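Local coordinates for protein nucleoside phosphorylase, putative (Trypanosoma brucei, PDB 3BJE) that acts as a homodimeric uridine phosphorylase, using phosphate to split uridine into uracil and ribose 1-phosphate, at residues D44-V49 and S139-I144; E106-K111 and D303-Q308; N172-Y177 and D205-M210; S185-E190 and N280-V285. One frame throughout, in Å; residues are numbered along the deposited sequence. Where two conformers were deposited one is given.

Interaction 1. Residues D44-V49 and S139-I144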
loop_
_atom_site.group_PDB
_atom_site.type_symbol
_atom_site.label_atom_id
_atom_site.label_comp_id
_atom_site.label_asym_id
_atom_site.label_seq_id
_atom_site.Cartn_x
_atom_site.Cartn_y
_atom_site.Cartn_z
ATOM N N ASP A 44 -19.853 -7.683 12.741
ATOM C CA ASP A 44 -18.943 -8.840 12.805
ATOM C C ASP A 44 -18.618 -9.399 11.422
ATOM O O ASP A 44 -17.608 -10.086 11.250
ATOM C CB ASP A 44 -19.556 -9.975 13.629
ATOM C CG ASP A 44 -19.678 -9.648 15.101
ATOM O OD1 ASP A 44 -19.063 -8.681 15.572
ATOM O OD2 ASP A 44 -20.405 -10.385 15.799
ATOM N N ARG A 45 -19.491 -9.109 10.464
ATOM C CA ARG A 45 -19.349 -9.590 9.101
ATOM C C ARG A 45 -18.982 -8.417 8.196
ATOM O O ARG A 45 -19.724 -7.441 8.113
ATOM C CB ARG A 45 -20.646 -10.249 8.625
ATOM C CG ARG A 45 -20.918 -11.605 9.250
ATOM C CD ARG A 45 -22.191 -12.219 8.686
ATOM N NE ARG A 45 -22.448 -13.563 9.210
ATOM C CZ ARG A 45 -22.943 -13.821 10.418
ATOM N NH1 ARG A 45 -23.138 -15.080 10.787
ATOM N NH2 ARG A 45 -23.239 -12.839 11.264
ATOM N N ILE A 46 -17.846 -8.540 7.518
ATOM C CA ILE A 46 -17.235 -7.449 6.767
ATOM C C ILE A 46 -16.821 -7.861 5.368
ATOM O O ILE A 46 -16.241 -8.918 5.174
ATOM C CB ILE A 46 -15.956 -6.945 7.513
ATOM C CG1 ILE A 46 -16.323 -6.476 8.927
ATOM C CG2 ILE A 46 -15.248 -5.822 6.734
ATOM C CD1 ILE A 46 -15.129 -6.202 9.875
ATOM N N ILE A 47 -17.153 -7.018 4.391
ATOM C CA ILE A 47 -16.598 -7.137 3.056
ATOM C C ILE A 47 -15.542 -6.064 2.861
ATOM O O ILE A 47 -15.817 -4.905 3.119
ATOM C CB ILE A 47 -17.656 -6.957 1.974
ATOM C CG1 ILE A 47 -18.720 -8.029 2.101
ATOM C CG2 ILE A 47 -17.002 -7.051 0.595
ATOM C CD1 ILE A 47 -19.869 -7.864 1.135
ATOM N N PHE A 48 -14.345 -6.471 2.426
ATOM C CA PHE A 48 -13.278 -5.548 2.037
ATOM C C PHE A 48 -13.327 -5.357 0.528
ATOM O O PHE A 48 -13.452 -6.321 -0.242
ATOM C CB PHE A 48 -11.901 -6.116 2.358
ATOM C CG PHE A 48 -11.459 -6.008 3.787
ATOM C CD1 PHE A 48 -12.040 -5.158 4.710
ATOM C CD2 PHE A 48 -10.350 -6.735 4.167
ATOM C CE1 PHE A 48 -11.538 -5.093 6.002
ATOM C CE2 PHE A 48 -9.854 -6.665 5.444
ATOM C CZ PHE A 48 -10.447 -5.847 6.361
ATOM N N VAL A 49 -13.203 -4.117 0.095
ATOM C CA VAL A 49 -12.989 -3.811 -1.314
ATOM C C VAL A 49 -11.789 -2.899 -1.406
ATOM O O VAL A 49 -11.515 -2.163 -0.500
ATOM C CB VAL A 49 -14.216 -3.117 -1.942
ATOM C CG1 VAL A 49 -15.406 -4.084 -1.936
ATOM C CG2 VAL A 49 -14.558 -1.807 -1.217
ATOM N N SER A 139 -13.998 -16.233 16.353
ATOM C CA SER A 139 -14.581 -16.927 15.219
ATOM C C SER A 139 -15.865 -16.266 14.730
ATOM O O SER A 139 -16.360 -16.604 13.654
ATOM C CB SER A 139 -14.822 -18.399 15.550
ATOM O OG SER A 139 -15.866 -18.536 16.486
ATOM N N THR A 140 -16.402 -15.329 15.516
ATOM C CA THR A 140 -17.575 -14.556 15.113
ATOM C C THR A 140 -17.253 -13.566 13.994
ATOM O O THR A 140 -18.154 -13.120 13.285
ATOM C CB THR A 140 -18.217 -13.799 16.309
ATOM O OG1 THR A 140 -17.315 -12.802 16.819
ATOM C CG2 THR A 140 -18.610 -14.786 17.417
ATOM N N MET A 141 -15.977 -13.220 13.828
ATOM C CA MET A 141 -15.579 -12.307 12.777
ATOM C C MET A 141 -15.446 -13.055 11.463
ATOM O O MET A 141 -14.723 -14.050 11.378
ATOM C CB MET A 141 -14.249 -11.643 13.134
ATOM C CG MET A 141 -14.292 -10.823 14.430
ATOM S SD MET A 141 -15.489 -9.459 14.357
ATOM C CE MET A 141 -14.930 -8.578 12.886
ATOM N N LYS A 142 -16.142 -12.552 10.449
ATOM C CA LYS A 142 -16.102 -13.101 9.095
ATOM C C LYS A 142 -15.737 -11.945 8.153
ATOM O O LYS A 142 -16.460 -10.960 8.079
ATOM C CB LYS A 142 -17.467 -13.645 8.679
ATOM C CG LYS A 142 -18.281 -14.350 9.750
ATOM C CD LYS A 142 -17.700 -15.655 10.152
ATOM C CE LYS A 142 -18.672 -16.391 11.084
ATOM N NZ LYS A 142 -18.155 -17.734 11.438
ATOM N N ILE A 143 -14.623 -12.076 7.437
ATOM C CA ILE A 143 -14.109 -11.007 6.588
ATOM C C ILE A 143 -13.829 -11.554 5.191
ATOM O O ILE A 143 -13.045 -12.490 5.040
ATOM C CB ILE A 143 -12.813 -10.419 7.179
ATOM C CG1 ILE A 143 -13.070 -9.972 8.624
ATOM C CG2 ILE A 143 -12.260 -9.260 6.305
ATOM C CD1 ILE A 143 -11.838 -9.448 9.362
ATOM N N ILE A 144 -14.483 -10.998 4.175
ATOM C CA ILE A 144 -14.265 -11.430 2.804
ATOM C C ILE A 144 -13.896 -10.264 1.908
ATOM O O ILE A 144 -14.612 -9.288 1.819
ATOM C CB ILE A 144 -15.500 -12.154 2.217
ATOM C CG1 ILE A 144 -15.931 -13.296 3.150
ATOM C CG2 ILE A 144 -15.199 -12.706 0.774
ATOM C CD1 ILE A 144 -17.206 -13.998 2.714
HETATM O O HOH W 1 -17.784 -10.076 17.541
#

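Interaction 2. Residues E106-K111 and D303-Q308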
loop_
_atom_site.group_PDB
_atom_site.type_symbol
_atom_site.label_atom_id
_atom_site.label_comp_id
_atom_site.label_asym_id
_atom_site.label_seq_id
_atom_site.Cartn_x
_atom_site.Cartn_y
_atom_site.Cartn_z
ATOM N N GLU A 106 -7.003 -1.902 13.130
ATOM C CA GLU A 106 -8.036 -1.016 13.625
ATOM C C GLU A 106 -9.352 -1.757 13.879
ATOM O O GLU A 106 -9.995 -1.509 14.899
ATOM C CB GLU A 106 -8.163 0.215 12.719
ATOM C CG GLU A 106 -6.862 1.010 12.735
ATOM C CD GLU A 106 -6.877 2.285 11.927
ATOM O OE1 GLU A 106 -7.908 2.623 11.318
ATOM O OE2 GLU A 106 -5.832 2.963 11.900
ATOM N N ILE A 107 -9.708 -2.695 12.997
ATOM C CA ILE A 107 -10.853 -3.589 13.266
ATOM C C ILE A 107 -10.629 -4.379 14.572
ATOM O O ILE A 107 -11.543 -4.538 15.395
ATOM C CB ILE A 107 -11.114 -4.548 12.077
ATOM C CG1 ILE A 107 -11.709 -3.780 10.883
ATOM C CG2 ILE A 107 -12.032 -5.724 12.503
ATOM C CD1 ILE A 107 -11.641 -4.567 9.560
ATOM N N HIS A 108 -9.415 -4.907 14.744
ATOM C CA HIS A 108 -9.062 -5.614 15.991
ATOM C C HIS A 108 -9.308 -4.776 17.227
ATOM O O HIS A 108 -9.965 -5.249 18.159
ATOM C CB HIS A 108 -7.615 -6.114 15.926
ATOM C CG HIS A 108 -7.189 -6.900 17.120
ATOM N ND1 HIS A 108 -7.961 -7.910 17.645
ATOM C CD2 HIS A 108 -6.077 -6.825 17.895
ATOM C CE1 HIS A 108 -7.344 -8.421 18.701
ATOM N NE2 HIS A 108 -6.204 -7.776 18.876
ATOM N N ALA A 109 -8.847 -3.526 17.205
ATOM C CA ALA A 109 -9.088 -2.610 18.311
ATOM C C ALA A 109 -10.578 -2.281 18.481
ATOM O O ALA A 109 -11.104 -2.270 19.597
ATOM C CB ALA A 109 -8.247 -1.317 18.129
ATOM N N LEU A 110 -11.280 -2.029 17.380
ATOM C CA LEU A 110 -12.710 -1.742 17.493
ATOM C C LEU A 110 -13.515 -2.901 18.096
ATOM O O LEU A 110 -14.479 -2.681 18.851
ATOM C CB LEU A 110 -13.282 -1.330 16.148
ATOM C CG LEU A 110 -12.795 0.029 15.642
ATOM C CD1 LEU A 110 -13.266 0.235 14.216
ATOM C CD2 LEU A 110 -13.293 1.170 16.513
ATOM N N LYS A 111 -13.124 -4.130 17.773
ATOM C CA LYS A 111 -13.846 -5.296 18.274
ATOM C C LYS A 111 -13.409 -5.751 19.653
ATOM O O LYS A 111 -14.225 -6.271 20.419
ATOM C CB LYS A 111 -13.746 -6.438 17.279
ATOM C CG LYS A 111 -14.631 -6.190 16.062
ATOM C CD LYS A 111 -16.122 -6.430 16.373
ATOM C CE LYS A 111 -17.024 -5.861 15.289
ATOM N NZ LYS A 111 -18.471 -6.026 15.597
ATOM N N ASP A 303 -6.042 -14.905 10.276
ATOM C CA ASP A 303 -5.837 -16.192 10.910
ATOM C C ASP A 303 -5.099 -16.020 12.232
ATOM O O ASP A 303 -5.424 -16.683 13.217
ATOM C CB ASP A 303 -5.098 -17.162 9.988
ATOM C CG ASP A 303 -4.661 -18.409 10.711
ATOM O OD1 ASP A 303 -5.496 -19.340 10.846
ATOM O OD2 ASP A 303 -3.504 -18.443 11.181
ATOM N N MET A 304 -4.114 -15.126 12.252
ATOM C CA MET A 304 -3.363 -14.849 13.474
ATOM C C MET A 304 -4.291 -14.400 14.611
ATOM O O MET A 304 -4.082 -14.791 15.765
ATOM C CB MET A 304 -2.261 -13.817 13.209
ATOM C CG MET A 304 -1.509 -13.362 14.455
ATOM S SD MET A 304 0.007 -12.533 13.980
ATOM C CE MET A 304 1.035 -13.980 13.707
ATOM N N LEU A 305 -5.294 -13.585 14.268
ATOM C CA LEU A 305 -6.277 -13.098 15.256
ATOM C C LEU A 305 -7.395 -14.095 15.565
ATOM O O LEU A 305 -8.172 -13.874 16.492
ATOM C CB LEU A 305 -6.924 -11.799 14.791
ATOM C CG LEU A 305 -6.007 -10.604 14.663
ATOM C CD1 LEU A 305 -6.805 -9.433 14.106
ATOM C CD2 LEU A 305 -5.387 -10.291 16.011
ATOM N N GLY A 306 -7.472 -15.182 14.805
ATOM C CA GLY A 306 -8.574 -16.119 14.919
ATOM C C GLY A 306 -9.862 -15.709 14.227
ATOM O O GLY A 306 -10.908 -16.316 14.465
ATOM N N TYR A 307 -9.797 -14.709 13.358
ATOM C CA TYR A 307 -10.949 -14.280 12.586
ATOM C C TYR A 307 -11.004 -15.097 11.298
ATOM O O TYR A 307 -9.954 -15.421 10.731
ATOM C CB TYR A 307 -10.840 -12.804 12.211
ATOM C CG TYR A 307 -10.746 -11.800 13.355
ATOM C CD1 TYR A 307 -10.947 -12.173 14.682
ATOM C CD2 TYR A 307 -10.498 -10.458 13.097
ATOM C CE1 TYR A 307 -10.881 -11.239 15.713
ATOM C CE2 TYR A 307 -10.413 -9.507 14.134
ATOM C CZ TYR A 307 -10.601 -9.905 15.438
ATOM O OH TYR A 307 -10.534 -8.981 16.474
ATOM N N GLN A 308 -12.204 -15.427 10.834
ATOM C CA GLN A 308 -12.379 -16.195 9.606
ATOM C C GLN A 308 -12.318 -15.243 8.431
ATOM O O GLN A 308 -13.102 -14.292 8.371
ATOM C CB GLN A 308 -13.720 -16.907 9.606
ATOM C CG GLN A 308 -13.943 -17.772 10.834
ATOM C CD GLN A 308 -15.085 -18.761 10.643
ATOM O OE1 GLN A 308 -15.872 -18.649 9.700
ATOM N NE2 GLN A 308 -15.150 -19.753 11.521
#

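Interaction 3. Residues N172-Y177 and D205-M210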
loop_
_atom_site.group_PDB
_atom_site.type_symbol
_atom_site.label_atom_id
_atom_site.label_comp_id
_atom_site.label_asym_id
_atom_site.label_seq_id
_atom_site.Cartn_x
_atom_site.Cartn_y
_atom_site.Cartn_z
ATOM N N ASN A 172 5.997 -8.347 1.907
ATOM C CA ASN A 172 6.675 -8.651 3.176
ATOM C C ASN A 172 5.952 -8.177 4.430
ATOM O O ASN A 172 6.487 -8.238 5.522
ATOM C CB ASN A 172 8.142 -8.184 3.190
ATOM C CG ASN A 172 8.336 -6.741 3.638
ATOM O OD1 ASN A 172 7.394 -5.949 3.626
ATOM N ND2 ASN A 172 9.593 -6.384 4.002
ATOM N N THR A 173 4.694 -7.785 4.294
ATOM C CA THR A 173 4.015 -7.147 5.411
ATOM C C THR A 173 3.932 -8.105 6.598
ATOM O O THR A 173 4.251 -7.743 7.739
ATOM C CB THR A 173 2.648 -6.619 4.962
ATOM O OG1 THR A 173 2.877 -5.484 4.114
ATOM C CG2 THR A 173 1.768 -6.209 6.170
ATOM N N SER A 174 3.535 -9.347 6.330
ATOM C CA SER A 174 3.429 -10.342 7.398
ATOM C C SER A 174 4.773 -10.803 7.947
ATOM O O SER A 174 4.818 -11.422 8.999
ATOM C CB SER A 174 2.584 -11.543 6.953
ATOM O OG SER A 174 1.302 -11.100 6.486
ATOM N N LEU A 175 5.886 -10.498 7.278
ATOM C CA LEU A 175 7.183 -10.802 7.877
ATOM C C LEU A 175 7.432 -10.063 9.191
ATOM O O LEU A 175 8.285 -10.475 9.958
ATOM C CB LEU A 175 8.341 -10.542 6.902
ATOM C CG LEU A 175 8.456 -11.369 5.630
ATOM C CD1 LEU A 175 9.851 -11.157 5.013
ATOM C CD2 LEU A 175 8.196 -12.846 5.835
ATOM N N TYR A 176 6.674 -8.989 9.452
ATOM C CA TYR A 176 6.748 -8.205 10.674
ATOM C C TYR A 176 5.867 -8.825 11.765
ATOM O O TYR A 176 5.900 -8.369 12.897
ATOM C CB TYR A 176 6.396 -6.739 10.368
ATOM C CG TYR A 176 7.546 -6.158 9.615
ATOM C CD1 TYR A 176 8.658 -5.688 10.283
ATOM C CD2 TYR A 176 7.591 -6.179 8.245
ATOM C CE1 TYR A 176 9.788 -5.231 9.598
ATOM C CE2 TYR A 176 8.710 -5.725 7.552
ATOM C CZ TYR A 176 9.799 -5.235 8.238
ATOM O OH TYR A 176 10.922 -4.820 7.560
ATOM N N TYR A 177 5.155 -9.901 11.415
ATOM C CA TYR A 177 4.308 -10.658 12.325
ATOM C C TYR A 177 4.753 -12.125 12.374
ATOM O O TYR A 177 3.934 -13.054 12.415
ATOM C CB TYR A 177 2.860 -10.562 11.888
ATOM C CG TYR A 177 2.282 -9.163 11.976
ATOM C CD1 TYR A 177 1.412 -8.819 12.993
ATOM C CD2 TYR A 177 2.619 -8.185 11.045
ATOM C CE1 TYR A 177 0.896 -7.551 13.093
ATOM C CE2 TYR A 177 2.117 -6.893 11.136
ATOM C CZ TYR A 177 1.233 -6.578 12.166
ATOM O OH TYR A 177 0.670 -5.324 12.283
ATOM N N ASP A 205 12.101 -13.908 0.516
ATOM C CA ASP A 205 11.624 -14.672 1.684
ATOM C C ASP A 205 10.084 -14.629 1.698
ATOM O O ASP A 205 9.459 -13.999 2.555
ATOM C CB ASP A 205 12.219 -14.115 2.989
ATOM C CG ASP A 205 11.875 -14.949 4.201
ATOM O OD1 ASP A 205 11.357 -16.078 4.067
ATOM O OD2 ASP A 205 12.135 -14.476 5.319
ATOM N N ILE A 206 9.471 -15.298 0.726
ATOM C CA ILE A 206 8.007 -15.348 0.622
ATOM C C ILE A 206 7.369 -16.047 1.820
ATOM O O ILE A 206 8.009 -16.854 2.506
ATOM C CB ILE A 206 7.538 -16.022 -0.678
ATOM C CG1 ILE A 206 8.036 -17.471 -0.749
ATOM C CG2 ILE A 206 8.052 -15.250 -1.876
ATOM C CD1 ILE A 206 7.325 -18.314 -1.782
ATOM N N TYR A 207 6.116 -15.709 2.090
ATOM C CA TYR A 207 5.350 -16.431 3.071
ATOM C C TYR A 207 4.087 -17.013 2.438
ATOM O O TYR A 207 3.839 -16.821 1.249
ATOM C CB TYR A 207 5.023 -15.567 4.268
ATOM C CG TYR A 207 4.136 -14.373 4.037
ATOM C CD1 TYR A 207 2.773 -14.428 4.323
ATOM C CD2 TYR A 207 4.659 -13.170 3.574
ATOM C CE1 TYR A 207 1.955 -13.328 4.127
ATOM C CE2 TYR A 207 3.847 -12.056 3.376
ATOM C CZ TYR A 207 2.489 -12.144 3.668
ATOM O OH TYR A 207 1.661 -11.042 3.546
ATOM N N THR A 208 3.337 -17.788 3.225
ATOM C CA THR A 208 2.095 -18.375 2.766
ATOM C C THR A 208 0.996 -18.166 3.791
ATOM O O THR A 208 1.260 -17.857 4.958
ATOM C CB THR A 208 2.260 -19.886 2.516
ATOM O OG1 THR A 208 2.693 -20.522 3.718
ATOM C CG2 THR A 208 3.295 -20.178 1.385
ATOM N N SER A 209 -0.231 -18.371 3.349
ATOM C CA SER A 209 -1.388 -18.455 4.248
ATOM C C SER A 209 -2.517 -19.236 3.564
ATOM O O SER A 209 -2.318 -19.897 2.534
ATOM C CB SER A 209 -1.849 -17.053 4.668
ATOM O OG SER A 209 -2.751 -17.092 5.771
ATOM N N MET A 210 -3.698 -19.176 4.161
ATOM C CA MET A 210 -4.849 -19.873 3.614
ATOM C C MET A 210 -6.101 -19.161 4.104
ATOM O O MET A 210 -6.167 -18.734 5.258
ATOM C CB MET A 210 -4.857 -21.328 4.082
ATOM C CG MET A 210 -5.853 -22.215 3.336
ATOM S SD MET A 210 -5.982 -23.907 3.983
ATOM C CE MET A 210 -6.578 -23.597 5.630
#

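Interaction 4. Residues S185-E190 and N280-V285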
loop_
_atom_site.group_PDB
_atom_site.type_symbol
_atom_site.label_atom_id
_atom_site.label_comp_id
_atom_site.label_asym_id
_atom_site.label_seq_id
_atom_site.Cartn_x
_atom_site.Cartn_y
_atom_site.Cartn_z
ATOM N N SER A 185 1.159 -25.307 7.811
ATOM C CA SER A 185 0.671 -26.642 7.482
ATOM C C SER A 185 1.584 -27.323 6.476
ATOM O O SER A 185 2.387 -26.664 5.813
ATOM C CB SER A 185 -0.712 -26.540 6.873
ATOM O OG SER A 185 -0.641 -25.904 5.606
ATOM N N LYS A 186 1.442 -28.637 6.353
ATOM C CA LYS A 186 2.172 -29.384 5.343
ATOM C C LYS A 186 1.879 -28.851 3.939
ATOM O O LYS A 186 2.805 -28.701 3.125
ATOM C CB LYS A 186 1.842 -30.875 5.420
ATOM C CG LYS A 186 2.251 -31.546 6.718
ATOM C CD LYS A 186 3.755 -31.500 6.952
ATOM C CE LYS A 186 4.165 -32.434 8.095
ATOM N NZ LYS A 186 5.634 -32.375 8.379
ATOM N N ASP A 187 0.614 -28.541 3.650
ATOM C CA ASP A 187 0.271 -28.009 2.332
ATOM C C ASP A 187 0.992 -26.681 2.057
ATOM O O ASP A 187 1.541 -26.462 0.966
ATOM C CB ASP A 187 -1.236 -27.820 2.205
ATOM C CG ASP A 187 -1.966 -29.111 1.926
ATOM O OD1 ASP A 187 -1.321 -30.150 1.652
ATOM O OD2 ASP A 187 -3.214 -29.085 1.961
ATOM N N GLN A 188 1.001 -25.791 3.047
ATOM C CA GLN A 188 1.708 -24.514 2.880
ATOM C C GLN A 188 3.231 -24.697 2.734
ATOM O O GLN A 188 3.889 -23.953 1.987
ATOM C CB GLN A 188 1.392 -23.571 4.043
ATOM C CG GLN A 188 0.005 -22.947 3.949
ATOM C CD GLN A 188 -0.283 -21.926 5.023
ATOM O OE1 GLN A 188 0.538 -21.058 5.315
ATOM N NE2 GLN A 188 -1.469 -22.023 5.626
ATOM N N GLN A 189 3.800 -25.665 3.448
ATOM C CA GLN A 189 5.231 -25.946 3.305
ATOM C C GLN A 189 5.562 -26.400 1.882
ATOM O O GLN A 189 6.609 -26.023 1.327
ATOM C CB GLN A 189 5.676 -27.021 4.293
ATOM C CG GLN A 189 5.775 -26.533 5.720
ATOM C CD GLN A 189 6.017 -27.655 6.694
ATOM O OE1 GLN A 189 6.873 -28.509 6.470
ATOM N NE2 GLN A 189 5.250 -27.673 7.779
ATOM N N GLU A 190 4.679 -27.205 1.291
ATOM C CA GLU A 190 4.865 -27.691 -0.072
ATOM C C GLU A 190 4.755 -26.547 -1.089
ATOM O O GLU A 190 5.566 -26.440 -2.010
ATOM C CB GLU A 190 3.841 -28.792 -0.375
ATOM C CG GLU A 190 3.955 -29.405 -1.766
ATOM C CD GLU A 190 5.276 -30.138 -2.034
ATOM O OE1 GLU A 190 6.139 -30.279 -1.121
ATOM O OE2 GLU A 190 5.442 -30.572 -3.192
ATOM N N ASN A 280 0.929 -30.350 -5.459
ATOM C CA ASN A 280 0.332 -31.635 -5.089
ATOM C C ASN A 280 0.027 -31.610 -3.603
ATOM O O ASN A 280 0.873 -31.943 -2.773
ATOM C CB ASN A 280 1.286 -32.765 -5.438
ATOM C CG ASN A 280 1.500 -32.892 -6.933
ATOM O OD1 ASN A 280 0.542 -32.889 -7.710
ATOM N ND2 ASN A 280 2.758 -32.991 -7.347
ATOM N N LEU A 281 -1.185 -31.185 -3.270
ATOM C CA LEU A 281 -1.557 -30.937 -1.884
ATOM C C LEU A 281 -2.472 -32.029 -1.318
ATOM O O LEU A 281 -2.950 -32.908 -2.047
ATOM C CB LEU A 281 -2.185 -29.547 -1.765
ATOM C CG LEU A 281 -1.278 -28.423 -2.277
ATOM C CD1 LEU A 281 -1.922 -27.057 -2.048
ATOM C CD2 LEU A 281 0.076 -28.460 -1.576
ATOM N N SER A 282 -2.699 -31.967 -0.009
ATOM C CA SER A 282 -3.369 -33.058 0.715
ATOM C C SER A 282 -4.709 -33.424 0.115
ATOM O O SER A 282 -5.052 -34.599 0.049
ATOM C CB SER A 282 -3.554 -32.709 2.192
ATOM O OG SER A 282 -4.447 -31.623 2.356
ATOM N N ASN A 283 -5.473 -32.426 -0.312
ATOM C CA ASN A 283 -6.809 -32.675 -0.859
ATOM C C ASN A 283 -6.857 -32.562 -2.381
ATOM O O ASN A 283 -7.929 -32.386 -2.953
ATOM C CB ASN A 283 -7.819 -31.723 -0.207
ATOM C CG ASN A 283 -7.944 -31.943 1.305
ATOM O OD1 ASN A 283 -7.838 -30.997 2.095
ATOM N ND2 ASN A 283 -8.167 -33.197 1.712
ATOM N N GLY A 284 -5.698 -32.672 -3.032
ATOM C CA GLY A 284 -5.615 -32.639 -4.487
ATOM C C GLY A 284 -4.666 -31.587 -5.023
ATOM O O GLY A 284 -3.966 -30.914 -4.267
ATOM N N VAL A 285 -4.659 -31.452 -6.344
ATOM C CA VAL A 285 -3.759 -30.534 -7.031
ATOM C C VAL A 285 -4.345 -29.133 -7.014
ATOM O O VAL A 285 -5.541 -28.941 -7.243
ATOM C CB VAL A 285 -3.485 -30.987 -8.487
ATOM C CG1 VAL A 285 -2.538 -30.020 -9.196
ATOM C CG2 VAL A 285 -2.902 -32.386 -8.489
HETATM O O HOH W 2 -5.245 -29.035 -0.039
HETATM O O HOH W 3 3.775 -30.178 -5.215
#

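Interaction 1. Residues D44-V49 and S139-I144
Ile143 CG2 lies over one face of the Phe48 ring, shifted toward the rim where it comes 3.6 Å from CE2, a CH-pi contact made by the branch that stands anti to the backbone N of Ile143. On the same side of the sheet, Ile46 CD1 meets Met141 CE at 3.8 Å. Met141 is bent at both chi2 and chi3 (-61° and -56°), the second bend leaving CE 3.5 Å from Asp44 O. Between the side-chain layers runs a parallel ladder of four backbone bonds: Asp44 O takes Lys142 N, Lys142 O takes Ile46 N (2.8 Å), Ile46 O takes Ile144 N, and Ile144 O takes Phe48 N. On the other face Arg45 and Lys142 lie side by side, CG to CG 3.8 Å, before Lys142 NZ turns back to Ser139 O at 3.1 Å. At the polar edge one water donates to both Asp44 OD1 (2.7 Å) and Thr140 OG1 (2.9 Å); OD1 also forms a salt bridge with Lys111, and OG1 bonds to Asp137 O. Strand 45-49 runs between strands 86-92 and 142-151 and leads into Gly50 and Asp51 of the ribose 1-phosphate pocket, as Ile144 leads into Arg145. Helix 97-112 covers the Phe48 and Ile143 face, and helix 329-348 packs on Ile47 and Ile144.

Interaction 2. Residues E106-K111 and D303-Q308
His108 ND1 donates to Tyr307 OH across 3.0 Å in an almost straight bond (174° at the hydrogen), with the phenol oxygen lying in the imidazole plane. The two side chains cross at about a right angle. Leu305 fills the corner between them: its CD2 methyl stands over the centre of one His108 face, 3.8 Å from the ring centroid, while its CB lies 3.9 Å above the centre of the Tyr307 ring. Its other methyl, CD1, reaches His108 CB at 3.9 Å. Looser contacts follow from Ile107 CG2 to Tyr307 CE2 (4.4 Å) and from Lys111 CB to Tyr307 OH (4.2 Å). CG of His108 is anti to the backbone N (chi1 -177°), which sets the root of the ring 4.0 Å from Leu305 CD1. In the next shell Tyr307 OH also bonds to Glu112 OE2, consistent with a phenol that accepts from histidine and donates to carboxylate. His108 NE2 meets the backbone N of Arg260 of the second subunit, so a neutral ring protonated at ND1 fits both ends, and Trp120 packs against the same ring. Helix 295-305 stops in a Schellman motif at Gly306, whose positive phi (79°) turns the chain so that Tyr307 follows Leu305 into the contact. Beyond it Gln308 opens strand 308-318, its backbone bonded to Met141 and Ile143 beside strand 142-151, while Ile107 of helix 97-112 rests on Ile46 and Phe48 of strand 45-49.

Interaction 3. Residues N172-Y177 and D205-M210
Tyr207 OH is gripped by three groups: Ser174 OG, which donates a weak bond at 3.0 Å, and, beyond the two segments, Asp171 OD2 and Ser296 OG. Ser174 also lays its CB over one face of the phenol ring, 3.3 Å from Tyr207 CZ and displaced toward the rim, in a CH-pi contact. OG stands anti to the carbonyl carbon (chi1 -55°), which places it beside the hydroxyl. With Tyr207 CG between backbone N and carbonyl carbon (chi1 64°), the ring reaches across to Ser174. Asn172 CA approaches the ring edge, 4.4 Å from Tyr207 CE2. Leu175 CD2 lies 3.7 Å from Asp205 O and 4.2 Å from Tyr207 CD2, while CD1 comes 4.0 Å from OD2 of Asp205, whose OD1 pairs with Arg192. Residues 173-176 form a short 3-10 turn at the dimer interface, where Asn172 OD1 and Thr173 OG1 bond to Ser248 of the second subunit; the Thr173 side chain is about 8 Å from the bound calcium ion. Asp171 OD2 also accepts Thr173 N, so one carboxylate oxygen links the start of this turn to the tyrosine of strand 207-210. The phenol proton probably goes to that carboxylate, whose negative charge would disfavour ionisation of the buried hydroxyl.

Interaction 4. Residues S185-E190 and N280-V285
Asp187 and Ser282 carry the direct polar contact. Ser282 N donates to Asp187 OD1 at 2.8 Å, arriving on the syn side and 25° out of the carboxylate plane, and Ser282 OG stands 2.8 Å from Asp187 OD2. The serine torsion (chi1 66°) sets OG between its backbone N and carbonyl carbon, on the carboxylate side. Two waters add indirect links: one donates to Asp187 OD2 and takes a weak bond from Asn283 N, while the other donates to Glu190 OE2 (2.7 Å) and accepts from Asn280 N (2.9 Å). Leu281 supplies the van der Waals packing: its CD2 lies 4.0 Å from Glu190 CB and also rests 3.5 Å from the carbonyl oxygen Asp187 O; His166 of strand 161-169 touches both Leu281 and Asp187. Backbone bonds shape each partner: a type I turn from Leu281 to Gly284 joins strands 279-281 and 284-292, and Ser185 is the N-cap of helix 186-198, its OG accepting Gln188 N. Glu190 OE2 is also paired with Arg193. With Asp187 in the first turn of the helix, the helix dipole would favour its negative charge, as would the N-H of Ser282, so an ionised carboxylate probably joins helix start to hairpin at this solvent-washed surface.

In the fold
From the N terminus, interaction 1 pairs strand 45-49 with the start of strand 142-151, closing a loop of 89 residues. Interaction 2 begins inside that loop, on helix 97-112, and ends at the close of helix 295-305 and the residues after it, so the two cross; they also touch, Met141 CB packing 3.5 Å from Tyr307 CG. Interactions 3 and 4 open after interaction 1 has closed and both nest within interaction 2. They cross each other: 185-190 falls between 172-177 and 205-210, whereas 280-285 lies beyond both. Interaction 3 ties the loop after strand 161-169 to strand 207-210. Met304 CE meets Tyr177 O, joining interactions 2 and 3, which both reach the second subunit. Interaction 4 stays peripheral, tying helix 186-198 to a hairpin.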